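Aldehyde reductase YahK (Escherichia coli, PDB 1UUF) catalyses the NADPH-dependent reduction of a wide range of aldehydes to their primary alcohols, as a zinc-containing member of the alcohol dehydrogenase family. Local coordinates at residues L206-G218 and D325-E337. Residues are numbered along the deposited sequence; the frame is centred on the assembly and turned at random.
Sequences LGHMGIKLAHAMG and DFCAEHGIVADIE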
# COMPACT_ATOMS: atom_id res chain seq x y z
N LEU A 206 9.23 -17.47 -9.46
CA LEU A 206 9.26 -16.02 -9.31
C LEU A 206 10.34 -15.61 -8.33
O LEU A 206 11.10 -14.68 -8.59
CB LEU A 206 7.91 -15.51 -8.80
CG LEU A 206 6.72 -15.54 -9.76
CD1 LEU A 206 5.47 -15.09 -9.03
CD2 LEU A 206 7.00 -14.63 -10.94
N GLY A 207 10.40 -16.31 -7.20
CA GLY A 207 11.39 -15.99 -6.19
C GLY A 207 12.83 -16.03 -6.67
O GLY A 207 13.61 -15.13 -6.37
N HIS A 208 13.19 -17.06 -7.42
CA HIS A 208 14.57 -17.16 -7.88
C HIS A 208 14.93 -16.00 -8.81
O HIS A 208 16.07 -15.53 -8.81
CB HIS A 208 14.84 -18.55 -8.50
CG HIS A 208 14.84 -18.60 -10.00
ND1 HIS A 208 13.69 -18.48 -10.76
CD2 HIS A 208 15.84 -18.84 -10.88
CE1 HIS A 208 13.99 -18.64 -12.04
NE2 HIS A 208 15.28 -18.87 -12.14
N MET A 209 13.96 -15.50 -9.58
CA MET A 209 14.23 -14.37 -10.46
C MET A 209 14.31 -13.09 -9.64
O MET A 209 15.10 -12.19 -9.94
CB MET A 209 13.13 -14.21 -11.52
CG MET A 209 13.22 -15.20 -12.68
SD MET A 209 14.88 -15.36 -13.38
CE MET A 209 15.39 -13.66 -13.60
N GLY A 210 13.48 -13.00 -8.60
CA GLY A 210 13.50 -11.81 -7.75
C GLY A 210 14.84 -11.65 -7.07
O GLY A 210 15.37 -10.54 -6.96
N ILE A 211 15.41 -12.76 -6.62
CA ILE A 211 16.71 -12.72 -5.96
C ILE A 211 17.80 -12.34 -6.96
O ILE A 211 18.60 -11.45 -6.72
CB ILE A 211 17.03 -14.09 -5.32
CG1 ILE A 211 16.01 -14.38 -4.22
CG2 ILE A 211 18.45 -14.08 -4.74
CD1 ILE A 211 16.12 -15.77 -3.62
N LYS A 212 17.82 -13.03 -8.10
CA LYS A 212 18.80 -12.75 -9.15
C LYS A 212 18.77 -11.28 -9.56
O LYS A 212 19.82 -10.62 -9.65
CB LYS A 212 18.51 -13.59 -10.39
CG LYS A 212 18.91 -15.05 -10.32
CD LYS A 212 18.37 -15.77 -11.55
CE LYS A 212 18.86 -17.20 -11.67
NZ LYS A 212 20.20 -17.27 -12.32
N LEU A 213 17.58 -10.76 -9.81
CA LEU A 213 17.43 -9.38 -10.25
C LEU A 213 17.72 -8.34 -9.18
O LEU A 213 18.38 -7.34 -9.45
CB LEU A 213 16.04 -9.17 -10.84
CG LEU A 213 15.75 -10.03 -12.08
CD1 LEU A 213 14.29 -9.85 -12.49
CD2 LEU A 213 16.66 -9.62 -13.23
N ALA A 214 17.22 -8.57 -7.97
CA ALA A 214 17.46 -7.62 -6.88
C ALA A 214 18.96 -7.54 -6.62
O ALA A 214 19.50 -6.47 -6.34
CB ALA A 214 16.73 -8.06 -5.62
N HIS A 215 19.63 -8.68 -6.72
CA HIS A 215 21.07 -8.74 -6.50
C HIS A 215 21.79 -7.96 -7.60
O HIS A 215 22.70 -7.18 -7.33
CB HIS A 215 21.55 -10.19 -6.49
CG HIS A 215 23.04 -10.33 -6.46
ND1 HIS A 215 23.81 -9.89 -5.40
CD2 HIS A 215 23.92 -10.82 -7.37
CE1 HIS A 215 25.08 -10.11 -5.65
NE2 HIS A 215 25.18 -10.68 -6.84
N ALA A 216 21.37 -8.19 -8.84
CA ALA A 216 21.99 -7.52 -9.99
C ALA A 216 21.78 -6.01 -9.95
O ALA A 216 22.60 -5.25 -10.45
CB ALA A 216 21.44 -8.10 -11.28
N MET A 217 20.67 -5.58 -9.35
CA MET A 217 20.36 -4.16 -9.23
C MET A 217 21.20 -3.49 -8.15
O MET A 217 21.19 -2.27 -8.01
CB MET A 217 18.88 -3.97 -8.93
CG MET A 217 17.98 -4.27 -10.11
SD MET A 217 16.25 -4.04 -9.68
CE MET A 217 15.48 -4.90 -11.00
N GLY A 218 21.92 -4.30 -7.38
CA GLY A 218 22.78 -3.76 -6.35
C GLY A 218 22.21 -3.61 -4.95
O GLY A 218 22.85 -3.01 -4.09
N ASP A 325 17.30 -6.18 -22.06
CA ASP A 325 18.58 -5.56 -22.38
C ASP A 325 19.50 -5.63 -21.16
O ASP A 325 20.68 -5.97 -21.27
CB ASP A 325 18.38 -4.09 -22.79
CG ASP A 325 17.58 -3.94 -24.07
OD1 ASP A 325 17.43 -4.93 -24.82
OD2 ASP A 325 17.09 -2.81 -24.33
N PHE A 326 18.94 -5.29 -20.00
CA PHE A 326 19.66 -5.32 -18.73
C PHE A 326 20.19 -6.73 -18.46
O PHE A 326 21.35 -6.92 -18.11
CB PHE A 326 18.71 -4.89 -17.61
CG PHE A 326 19.30 -4.96 -16.23
CD1 PHE A 326 20.11 -3.93 -15.74
CD2 PHE A 326 19.03 -6.04 -15.40
CE1 PHE A 326 20.63 -3.99 -14.44
CE2 PHE A 326 19.54 -6.11 -14.10
CZ PHE A 326 20.34 -5.07 -13.63
N CYS A 327 19.32 -7.73 -18.63
CA CYS A 327 19.73 -9.11 -18.41
C CYS A 327 20.78 -9.56 -19.41
O CYS A 327 21.68 -10.33 -19.07
CB CYS A 327 18.51 -10.03 -18.47
SG CYS A 327 17.39 -9.84 -17.05
N ALA A 328 20.68 -9.09 -20.65
CA ALA A 328 21.66 -9.48 -21.66
C ALA A 328 23.03 -8.91 -21.30
O ALA A 328 24.05 -9.61 -21.37
CB ALA A 328 21.24 -8.98 -23.04
N GLU A 329 23.06 -7.64 -20.90
CA GLU A 329 24.32 -7.01 -20.55
C GLU A 329 24.95 -7.59 -19.29
O GLU A 329 26.17 -7.58 -19.15
CB GLU A 329 24.14 -5.49 -20.39
CG GLU A 329 23.10 -5.07 -19.38
CD GLU A 329 23.06 -3.56 -19.18
OE1 GLU A 329 22.93 -2.83 -20.18
OE2 GLU A 329 23.17 -3.11 -18.02
N HIS A 330 24.12 -8.09 -18.38
CA HIS A 330 24.61 -8.67 -17.13
C HIS A 330 24.70 -10.19 -17.13
O HIS A 330 25.10 -10.78 -16.13
CB HIS A 330 23.73 -8.20 -15.97
CG HIS A 330 23.86 -6.74 -15.67
ND1 HIS A 330 24.92 -6.23 -14.94
CD2 HIS A 330 23.10 -5.68 -16.02
CE1 HIS A 330 24.80 -4.92 -14.86
NE2 HIS A 330 23.71 -4.56 -15.50
N GLY A 331 24.33 -10.82 -18.24
CA GLY A 331 24.40 -12.27 -18.33
C GLY A 331 23.43 -12.98 -17.41
O GLY A 331 23.70 -14.08 -16.93
N ILE A 332 22.28 -12.36 -17.18
CA ILE A 332 21.26 -12.93 -16.32
C ILE A 332 20.25 -13.76 -17.09
O ILE A 332 19.69 -13.30 -18.08
CB ILE A 332 20.50 -11.82 -15.57
CG1 ILE A 332 21.48 -11.02 -14.71
CG2 ILE A 332 19.38 -12.43 -14.73
CD1 ILE A 332 20.87 -9.78 -14.10
N VAL A 333 20.04 -14.99 -16.64
CA VAL A 333 19.07 -15.89 -17.25
C VAL A 333 18.43 -16.69 -16.12
O VAL A 333 18.89 -16.65 -14.98
CB VAL A 333 19.73 -16.90 -18.23
CG1 VAL A 333 20.40 -16.15 -19.36
CG2 VAL A 333 20.73 -17.78 -17.50
N ALA A 334 17.35 -17.40 -16.44
CA ALA A 334 16.67 -18.21 -15.44
C ALA A 334 17.36 -19.56 -15.33
O ALA A 334 18.04 -19.99 -16.27
CB ALA A 334 15.21 -18.42 -15.86
N ASP A 335 17.22 -20.22 -14.19
CA ASP A 335 17.78 -21.55 -13.99
C ASP A 335 16.64 -22.45 -14.43
O ASP A 335 15.56 -22.42 -13.84
CB ASP A 335 18.13 -21.80 -12.53
CG ASP A 335 19.16 -20.82 -12.00
OD1 ASP A 335 20.05 -20.42 -12.78
OD2 ASP A 335 19.08 -20.45 -10.81
N ILE A 336 16.87 -23.25 -15.47
CA ILE A 336 15.80 -24.06 -16.01
C ILE A 336 16.03 -25.55 -16.13
O ILE A 336 17.14 -26.05 -15.98
CB ILE A 336 15.44 -23.56 -17.43
CG1 ILE A 336 16.59 -23.89 -18.39
CG2 ILE A 336 15.22 -22.06 -17.42
CD1 ILE A 336 16.29 -23.58 -19.85
N GLU A 337 14.93 -26.26 -16.40
CA GLU A 337 14.96 -27.69 -16.64
C GLU A 337 14.16 -27.86 -17.91
O GLU A 337 12.95 -27.61 -17.94
CB GLU A 337 14.29 -28.48 -15.52
CG GLU A 337 14.43 -29.99 -15.74
CD GLU A 337 13.89 -30.81 -14.60
OE1 GLU A 337 14.04 -30.37 -13.44
OE2 GLU A 337 13.35 -31.91 -14.86
O HOH W 1 21.75 -15.72 -14.19
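Three acceptors grip NZ of K212: V333 O at 3.0 Å, OD1 of D335 at 3.2 Å in a salt bridge, and a water molecule that also takes the N-H of V333. The lysine sits on helix 205-216 of the Rossmann-type coenzyme domain, where a GxGxxG-like glycine pattern runs from the turn after strand 197-201 into the first turn of the helix. Facing it, residues 331-335 lead from helix 317-330 to strand 336-339, which joins the mixed sheet of the other, GroES-like half, so the contact ties the helix to the returning chain between the two halves. K212 runs extended as far as CE and then bends (chi4 -84°), bringing NZ almost straight onto the carbonyl of V333, with a C=O...N angle of 166°. The carboxylate of D335 is met from above its plane. A methionine in place of K212 would probably leave the V333 carbonyl and the D335 carboxylate without their shared cationic donor.

One turn earlier, NE2 of H208 accepts the N-H of D335 in a nearly straight bond of 3.1 Å, the donor tilted slightly out of the ring plane. Because ND1 bonds to G205 O, both ring nitrogens are engaged, and the imidazole is held between its own helix and the crossing chain; its ring also meets that of Y358. M209 curls its thioether over A334, SD lying 4.0 Å from CB.

Farther along, the contact is apolar. CD2 of L213 reaches SG of C327 at 3.9 Å and also nears CG2 of I332. Beyond L213, CB of A216 lies 3.9 Å from CE2 of F326, whose ring also makes a cation-pi contact with R188. That same CB of A216 is also pressed by CD1 of I332 at 3.3 Å, tighter than usual van der Waals contact.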